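Local coordinates for ethylbenzene dehydrogenase alpha-subunit (Aromatoleum aromaticum, PDB 2IVF), which is the alpha-subunit of a molybdenum enzyme of the molybdopterin oxidoreductase family, holding molybdenum, two pterin dinucleotide cofactors and an iron/sulfur cluster, at residues 919-923 with 924-928; 854-857 with 858-861. All coordinates share one frame; numbering follows the deposited sequence.

Both interactions lie in loops of the molybdopterin dinucleotide binding region, a family of the double-psi beta-barrel clan. Interaction 2 comes first along the chain, between strand 843-846 and helix 862-865. Interaction 1 follows in the loop between strands 915-917 and 969-975. Strands 843-846 and 915-917 run parallel and next to each other in one mixed sheet. The centres of the two contacts are about 11 Å apart, and the loops touch. Leu859 CD1 packs on Trp921 CA at 3.5 Å, and Phe920 CZ lies 3.6 Å from His855 ND1. Both loops reach MD1, so two neighbouring turns contribute residues to its pocket.

Interaction 1 (919-923 with 924-928); sequences YFWDA and HQYKG. With MD1 (phosphoric acid 4-(2-amino-4-oxo-3,4,5,6,-tetrahydro-pteridin-6-yl)-2-hydroxy-3,4-dimercapto-but-3-en-yl ester guanylate ester), chain N.
Segments 919-923 and 924-928 form one continuous stretch of loop that bends in two overlapping turns. Gln925 N donates to Asp922 O (3.1 Å), and Tyr926 N donates to Ala923 O (3.2 Å). These are i to i+3 bonds, as in a short 3-10 turn. The loop belongs to the dinucleotide binding region and follows strand 915-917. Before the bend, Phe920 reaches MD1, with CZ 3.2 Å from O11.

Gln925 folds back over the turn. Its chain is extended beyond CG, which carries OE1 to Asp922 N (2.8 Å, N-H...O angle 151°). The donor lies 15° from the amide carbonyl plane. This bond sets the amide beside Trp921, whose ring plane is turned 75° from it. OE1 also meets the edge of that indole. Tyr926 crosses Trp921 at about a right angle, and its CE1 touches Trp921 CB at 3.6 Å.

Asp922 OD1 accepts from Ala923 N and from Asn609 and Ser641, while OD2 forms a salt bridge with Arg638. His924 CE1 approaches OD2 at 3.1 Å, and its NE2 bonds to Met639 O. Its ND1 is buried without a partner in the model. A water bridges Trp921 and Tyr926 across the bend: it accepts from Trp921 N and, at 2.7 Å, from Tyr926 OH.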
loop_
_atom_site.group_PDB
_atom_site.type_symbol
_atom_site.label_atom_id
_atom_site.label_comp_id
_atom_site.label_asym_id
_atom_site.label_seq_id
_atom_site.Cartn_x
_atom_site.Cartn_y
_atom_site.Cartn_z
ATOM N N TYR A 919 -7.650 8.066 -3.994
ATOM C CA TYR A 919 -6.646 7.059 -4.339
ATOM C C TYR A 919 -7.463 5.930 -4.878
ATOM O O TYR A 919 -8.529 5.673 -4.341
ATOM C CB TYR A 919 -5.946 6.583 -3.070
ATOM C CG TYR A 919 -5.199 7.686 -2.374
ATOM C CD1 TYR A 919 -3.994 8.129 -2.866
ATOM C CD2 TYR A 919 -5.689 8.258 -1.198
ATOM C CE1 TYR A 919 -3.294 9.127 -2.216
ATOM C CE2 TYR A 919 -5.014 9.271 -0.580
ATOM C CZ TYR A 919 -3.807 9.669 -1.063
ATOM O OH TYR A 919 -3.114 10.676 -0.475
ATOM N N PHE A 920 -7.059 5.311 -5.986
ATOM C CA PHE A 920 -8.070 4.561 -6.729
ATOM C C PHE A 920 -8.572 3.317 -6.057
ATOM O O PHE A 920 -7.914 2.746 -5.175
ATOM C CB PHE A 920 -7.666 4.304 -8.182
ATOM C CG PHE A 920 -6.483 3.415 -8.370
ATOM C CD1 PHE A 920 -6.580 2.068 -8.125
ATOM C CD2 PHE A 920 -5.298 3.916 -8.868
ATOM C CE1 PHE A 920 -5.518 1.240 -8.343
ATOM C CE2 PHE A 920 -4.207 3.075 -9.095
ATOM C CZ PHE A 920 -4.326 1.758 -8.867
ATOM N N TRP A 921 -9.761 2.895 -6.488
ATOM C CA TRP A 921 -10.451 1.732 -5.957
ATOM C C TRP A 921 -10.986 0.935 -7.136
ATOM O O TRP A 921 -11.150 1.486 -8.253
ATOM C CB TRP A 921 -11.630 2.185 -5.078
ATOM C CG TRP A 921 -11.159 3.017 -3.914
ATOM C CD1 TRP A 921 -11.145 4.373 -3.836
ATOM C CD2 TRP A 921 -10.567 2.536 -2.707
ATOM N NE1 TRP A 921 -10.634 4.789 -2.610
ATOM C CE2 TRP A 921 -10.278 3.672 -1.897
ATOM C CE3 TRP A 921 -10.340 1.266 -2.191
ATOM C CZ2 TRP A 921 -9.686 3.567 -0.645
ATOM C CZ3 TRP A 921 -9.761 1.163 -0.963
ATOM C CH2 TRP A 921 -9.430 2.293 -0.199
ATOM N N ASP A 922 -11.271 -0.347 -6.921
ATOM C CA ASP A 922 -11.860 -1.121 -7.998
ATOM C C ASP A 922 -13.291 -0.700 -8.137
ATOM O O ASP A 922 -13.922 -0.334 -7.155
ATOM C CB ASP A 922 -11.737 -2.615 -7.714
ATOM C CG ASP A 922 -11.762 -3.467 -8.969
ATOM O OD1 ASP A 922 -12.139 -2.986 -10.078
ATOM O OD2 ASP A 922 -11.452 -4.674 -8.784
ATOM N N ALA A 923 -13.824 -0.771 -9.355
ATOM C CA ALA A 923 -15.152 -0.210 -9.649
ATOM C C ALA A 923 -16.320 -0.828 -8.875
ATOM O O ALA A 923 -17.260 -0.116 -8.510
ATOM C CB ALA A 923 -15.432 -0.233 -11.122
ATOM N N HIS A 924 -16.262 -2.136 -8.594
ATOM C CA HIS A 924 -17.364 -2.793 -7.887
ATOM C C HIS A 924 -17.257 -2.624 -6.363
ATOM O O HIS A 924 -17.986 -3.281 -5.563
ATOM C CB HIS A 924 -17.547 -4.248 -8.332
ATOM C CG HIS A 924 -16.335 -5.116 -8.193
ATOM N ND1 HIS A 924 -15.094 -4.634 -7.832
ATOM C CD2 HIS A 924 -16.174 -6.443 -8.419
ATOM C CE1 HIS A 924 -14.232 -5.633 -7.813
ATOM N NE2 HIS A 924 -14.861 -6.740 -8.160
ATOM N N GLN A 925 -16.349 -1.743 -5.936
ATOM C CA GLN A 925 -16.348 -1.258 -4.548
ATOM C C GLN A 925 -17.229 -0.019 -4.352
ATOM O O GLN A 925 -17.397 0.479 -3.217
ATOM C CB GLN A 925 -14.938 -0.903 -4.090
ATOM C CG GLN A 925 -13.947 -2.040 -4.173
ATOM C CD GLN A 925 -12.615 -1.658 -3.592
ATOM O OE1 GLN A 925 -11.649 -1.334 -4.333
ATOM N NE2 GLN A 925 -12.535 -1.695 -2.274
ATOM N N TYR A 926 -17.818 0.468 -5.443
ATOM C CA TYR A 926 -18.628 1.644 -5.406
ATOM C C TYR A 926 -20.080 1.321 -5.672
ATOM O O TYR A 926 -20.416 0.423 -6.460
ATOM C CB TYR A 926 -18.276 2.617 -6.534
ATOM C CG TYR A 926 -16.915 3.252 -6.515
ATOM C CD1 TYR A 926 -15.787 2.542 -6.959
ATOM C CD2 TYR A 926 -16.759 4.579 -6.163
ATOM C CE1 TYR A 926 -14.553 3.128 -7.005
ATOM C CE2 TYR A 926 -15.515 5.175 -6.188
ATOM C CZ TYR A 926 -14.438 4.475 -6.654
ATOM O OH TYR A 926 -13.218 5.090 -6.721
ATOM N N LYS A 927 -20.932 2.148 -5.082
ATOM C CA LYS A 927 -22.364 2.076 -5.334
ATOM C C LYS A 927 -22.636 2.219 -6.816
ATOM O O LYS A 927 -22.086 3.094 -7.487
ATOM C CB LYS A 927 -23.098 3.154 -4.533
ATOM C CG LYS A 927 -23.105 2.841 -3.052
ATOM C CD LYS A 927 -23.757 3.936 -2.199
ATOM C CE LYS A 927 -23.469 3.682 -0.697
ATOM N NZ LYS A 927 -24.223 4.529 0.269
ATOM N N GLY A 928 -23.406 1.285 -7.344
ATOM C CA GLY A 928 -23.746 1.267 -8.759
ATOM C C GLY A 928 -22.537 0.901 -9.599
ATOM O O GLY A 928 -22.608 0.965 -10.824
HETATM P PB MD1 N . -4.556 -2.284 -14.012
HETATM O O3B MD1 N . -4.753 -2.744 -12.511
HETATM O O1B MD1 N . -3.319 -2.940 -14.509
HETATM O O2B MD1 N . -5.821 -2.278 -14.781
HETATM O O3A MD1 N . -4.211 -0.749 -13.813
HETATM C C10 MD1 N . -2.862 -0.264 -13.641
HETATM C C11 MD1 N . -3.040 1.209 -13.311
HETATM O O11 MD1 N . -3.438 1.202 -11.898
HETATM C C12 MD1 N . -1.728 1.936 -13.433
HETATM S S12 MD1 N . -0.235 1.102 -13.483
HETATM C C13 MD1 N . -1.672 3.306 -13.439
HETATM S S13 MD1 N . -0.213 4.151 -13.520
HETATM C C14 MD1 N . -2.886 4.155 -13.403
HETATM N N15 MD1 N . -3.056 5.056 -12.314
HETATM C C16 MD1 N . -4.213 5.773 -12.156
HETATM C C15 MD1 N . -4.244 6.713 -11.143
HETATM O O14 MD1 N . -3.247 6.915 -10.399
HETATM N N17 MD1 N . -5.440 7.334 -10.979
HETATM C C17 MD1 N . -6.523 7.088 -11.825
HETATM N N16 MD1 N . -7.632 7.774 -11.586
HETATM N N18 MD1 N . -6.438 6.201 -12.830
HETATM C C20 MD1 N . -5.304 5.557 -13.001
HETATM N N8 MD1 N . -5.195 4.696 -14.047
HETATM C C7 MD1 N . -4.052 3.867 -14.316
HETATM P PA MD1 N . -5.844 -3.674 -11.779
HETATM O O1A MD1 N . -5.158 -4.173 -10.549
HETATM O O2A MD1 N . -7.071 -2.869 -11.590
HETATM O "O5'" MD1 N . -6.155 -4.868 -12.764
HETATM C "C5'" MD1 N . -5.125 -5.837 -12.926
HETATM C "C4'" MD1 N . -5.685 -7.187 -12.744
HETATM O "O4'" MD1 N . -4.539 -8.030 -12.762
HETATM C "C1'" MD1 N . -4.903 -9.139 -11.939
HETATM N N9 MD1 N . -3.766 -9.942 -11.467
HETATM C C4 MD1 N . -3.463 -11.131 -11.966
HETATM N N3 MD1 N . -4.058 -11.825 -12.966
HETATM C C2 MD1 N . -3.582 -13.016 -13.329
HETATM N N2 MD1 N . -4.162 -13.714 -14.342
HETATM N N1 MD1 N . -2.531 -13.545 -12.605
HETATM C C6 MD1 N . -1.884 -12.897 -11.581
HETATM O O6 MD1 N . -0.911 -13.430 -11.048
HETATM C C5 MD1 N . -2.363 -11.621 -11.244
HETATM N N7 MD1 N . -2.044 -10.712 -10.329
HETATM C C8 MD1 N . -2.896 -9.695 -10.483
HETATM C "C2'" MD1 N . -5.614 -8.515 -10.743
HETATM O "O2'" MD1 N . -6.518 -9.422 -10.066
HETATM C "C3'" MD1 N . -6.310 -7.286 -11.347
HETATM O "O3'" MD1 N . -7.745 -7.473 -11.461
HETATM O O HOH W 1 -11.473 4.100 -8.510
#

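Interaction 2 (854-857 with 858-861). With MD1 (phosphoric acid 4-(2-amino-4-oxo-3,4,5,6,-tetrahydro-pteridin-6-yl)-2-hydroxy-3,4-dimercapto-but-3-en-yl ester guanylate ester), chain N.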
loop_
_atom_site.group_PDB
_atom_site.type_symbol
_atom_site.label_atom_id
_atom_site.label_comp_id
_atom_site.label_asym_id
_atom_site.label_seq_id
_atom_site.Cartn_x
_atom_site.Cartn_y
_atom_site.Cartn_z
ATOM N N ILE A 854 -1.699 -3.086 -4.103
ATOM C CA ILE A 854 -0.941 -2.883 -5.342
ATOM C C ILE A 854 -2.015 -2.969 -6.457
ATOM O O ILE A 854 -2.582 -4.042 -6.770
ATOM C CB ILE A 854 0.214 -3.880 -5.546
ATOM C CG1 ILE A 854 1.168 -3.847 -4.342
ATOM C CG2 ILE A 854 0.969 -3.580 -6.799
ATOM C CD1 ILE A 854 1.869 -2.457 -4.087
ATOM N N HIS A 855 -2.342 -1.817 -7.032
ATOM C CA HIS A 855 -3.492 -1.725 -7.936
ATOM C C HIS A 855 -4.721 -2.347 -7.273
ATOM O O HIS A 855 -4.959 -2.046 -6.110
ATOM C CB HIS A 855 -3.112 -2.321 -9.285
ATOM C CG HIS A 855 -1.882 -1.704 -9.798
ATOM N ND1 HIS A 855 -1.866 -0.430 -10.307
ATOM C CD2 HIS A 855 -0.594 -2.097 -9.710
ATOM C CE1 HIS A 855 -0.619 -0.101 -10.592
ATOM N NE2 HIS A 855 0.175 -1.088 -10.243
ATOM N N SER A 856 -5.470 -3.243 -7.944
ATOM C CA SER A 856 -6.660 -3.843 -7.322
ATOM C C SER A 856 -6.391 -5.216 -6.723
ATOM O O SER A 856 -7.321 -5.890 -6.262
ATOM C CB SER A 856 -7.816 -3.952 -8.326
ATOM O OG SER A 856 -8.081 -2.708 -8.963
ATOM N N THR A 857 -5.141 -5.641 -6.764
ATOM C CA THR A 857 -4.744 -6.978 -6.349
ATOM C C THR A 857 -5.239 -7.319 -4.951
ATOM O O THR A 857 -5.665 -8.472 -4.709
ATOM C CB THR A 857 -3.214 -7.118 -6.451
ATOM O OG1 THR A 857 -2.903 -7.045 -7.842
ATOM C CG2 THR A 857 -2.686 -8.450 -5.884
ATOM N N HIS A 858 -5.238 -6.321 -4.075
ATOM C CA HIS A 858 -5.596 -6.503 -2.663
ATOM C C HIS A 858 -6.842 -5.709 -2.257
ATOM O O HIS A 858 -7.240 -5.694 -1.039
ATOM C CB HIS A 858 -4.445 -6.069 -1.771
ATOM C CG HIS A 858 -3.113 -6.560 -2.225
ATOM N ND1 HIS A 858 -2.352 -5.887 -3.145
ATOM C CD2 HIS A 858 -2.419 -7.673 -1.904
ATOM C CE1 HIS A 858 -1.245 -6.571 -3.386
ATOM N NE2 HIS A 858 -1.238 -7.637 -2.606
ATOM N N LEU A 859 -7.477 -5.062 -3.228
ATOM C CA LEU A 859 -8.646 -4.245 -2.941
ATOM C C LEU A 859 -9.877 -5.064 -2.644
ATOM O O LEU A 859 -10.885 -4.560 -2.105
ATOM C CB LEU A 859 -8.903 -3.227 -4.066
ATOM C CG LEU A 859 -7.965 -2.041 -4.139
ATOM C CD1 LEU A 859 -8.416 -1.066 -5.296
ATOM C CD2 LEU A 859 -7.794 -1.339 -2.744
ATOM N N THR A 860 -9.819 -6.330 -3.008
ATOM C CA THR A 860 -10.882 -7.253 -2.680
ATOM C C THR A 860 -10.405 -8.292 -1.667
ATOM O O THR A 860 -11.004 -9.369 -1.526
ATOM C CB THR A 860 -11.506 -7.896 -3.969
ATOM O OG1 THR A 860 -10.466 -8.424 -4.816
ATOM C CG2 THR A 860 -12.379 -6.875 -4.694
ATOM N N ASN A 861 -9.353 -7.959 -0.913
ATOM C CA ASN A 861 -8.846 -8.843 0.110
ATOM C C ASN A 861 -9.381 -8.468 1.450
ATOM O O ASN A 861 -9.159 -7.355 1.921
ATOM C CB ASN A 861 -7.329 -8.838 0.183
ATOM C CG ASN A 861 -6.830 -9.911 1.040
ATOM O OD1 ASN A 861 -6.317 -9.665 2.154
ATOM N ND2 ASN A 861 -7.021 -11.140 0.595
HETATM P PB MD1 N . -4.556 -2.284 -14.012
HETATM O O3B MD1 N . -4.753 -2.744 -12.511
HETATM O O1B MD1 N . -3.319 -2.940 -14.509
HETATM O O2B MD1 N . -5.821 -2.278 -14.781
HETATM O O3A MD1 N . -4.211 -0.749 -13.813
HETATM C C10 MD1 N . -2.862 -0.264 -13.641
HETATM C C11 MD1 N . -3.040 1.209 -13.311
HETATM O O11 MD1 N . -3.438 1.202 -11.898
HETATM C C12 MD1 N . -1.728 1.936 -13.433
HETATM S S12 MD1 N . -0.235 1.102 -13.483
HETATM C C13 MD1 N . -1.672 3.306 -13.439
HETATM S S13 MD1 N . -0.213 4.151 -13.520
HETATM C C14 MD1 N . -2.886 4.155 -13.403
HETATM N N15 MD1 N . -3.056 5.056 -12.314
HETATM C C16 MD1 N . -4.213 5.773 -12.156
HETATM C C15 MD1 N . -4.244 6.713 -11.143
HETATM O O14 MD1 N . -3.247 6.915 -10.399
HETATM N N17 MD1 N . -5.440 7.334 -10.979
HETATM C C17 MD1 N . -6.523 7.088 -11.825
HETATM N N16 MD1 N . -7.632 7.774 -11.586
HETATM N N18 MD1 N . -6.438 6.201 -12.830
HETATM C C20 MD1 N . -5.304 5.557 -13.001
HETATM N N8 MD1 N . -5.195 4.696 -14.047
HETATM C C7 MD1 N . -4.052 3.867 -14.316
HETATM P PA MD1 N . -5.844 -3.674 -11.779
HETATM O O1A MD1 N . -5.158 -4.173 -10.549
HETATM O O2A MD1 N . -7.071 -2.869 -11.590
HETATM O "O5'" MD1 N . -6.155 -4.868 -12.764
HETATM C "C5'" MD1 N . -5.125 -5.837 -12.926
HETATM C "C4'" MD1 N . -5.685 -7.187 -12.744
HETATM O "O4'" MD1 N . -4.539 -8.030 -12.762
HETATM C "C1'" MD1 N . -4.903 -9.139 -11.939
HETATM N N9 MD1 N . -3.766 -9.942 -11.467
HETATM C C4 MD1 N . -3.463 -11.131 -11.966
HETATM N N3 MD1 N . -4.058 -11.825 -12.966
HETATM C C2 MD1 N . -3.582 -13.016 -13.329
HETATM N N2 MD1 N . -4.162 -13.714 -14.342
HETATM N N1 MD1 N . -2.531 -13.545 -12.605
HETATM C C6 MD1 N . -1.884 -12.897 -11.581
HETATM O O6 MD1 N . -0.911 -13.430 -11.048
HETATM C C5 MD1 N . -2.363 -11.621 -11.244
HETATM N N7 MD1 N . -2.044 -10.712 -10.329
HETATM C C8 MD1 N . -2.896 -9.695 -10.483
HETATM C "C2'" MD1 N . -5.614 -8.515 -10.743
HETATM O "O2'" MD1 N . -6.518 -9.422 -10.066
HETATM C "C3'" MD1 N . -6.310 -7.286 -11.347
HETATM O "O3'" MD1 N . -7.745 -7.473 -11.461
HETATM O O HOH W 2 -8.154 -9.058 -3.671
#
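Segments 854-857 and 858-861 make two beta turns in succession, type II' from Ile854 to Thr857 and type I from His858 to Asn861, joined by a bond from Leu859 N to Ser856 O (3.1 Å).

His858 turns its imidazole back over the first turn. Its ND1 accepts from Ile854 N at 3.0 Å, and the N-H...N angle of 175° is nearly straight. The donor sits 19° out of the ring plane. Thr857 supplies a second contact to the same ring. Its CG2, anti to the backbone N, lies over one face in a CH-pi contact, 3.6 Å from the centroid and offset toward the rim. Ile854 runs alongside the imidazole, with CB against CE1. Leu859 CG packs against His855 O at 3.6 Å.

The first turn faces MD1. Ser856 grips the phosphate at PA twice: N donates to O1A at 2.8 Å, and OG donates to O2A. His855 ND1 is hydrogen-bonded to the O11 oxygen of MD1, and its NE2 bonds to Ile85 O. His855 N also binds the second cofactor, MGD, while Ile854 touches the iron/sulfur cluster. At the far end, a water links Thr857 O to Thr860 OG1, which is also bonded to Arg638, and Asn861 caps helix 862-865.

Because ND1 of His858 accepts the Ile854 proton, any single proton on this ring should sit on NE2. The same bond ties Ile854 N to the ring four residues on. It brackets the turn whose Ser856 N meets the negatively charged phosphate, which is consistent with a turn held in shape for that bond.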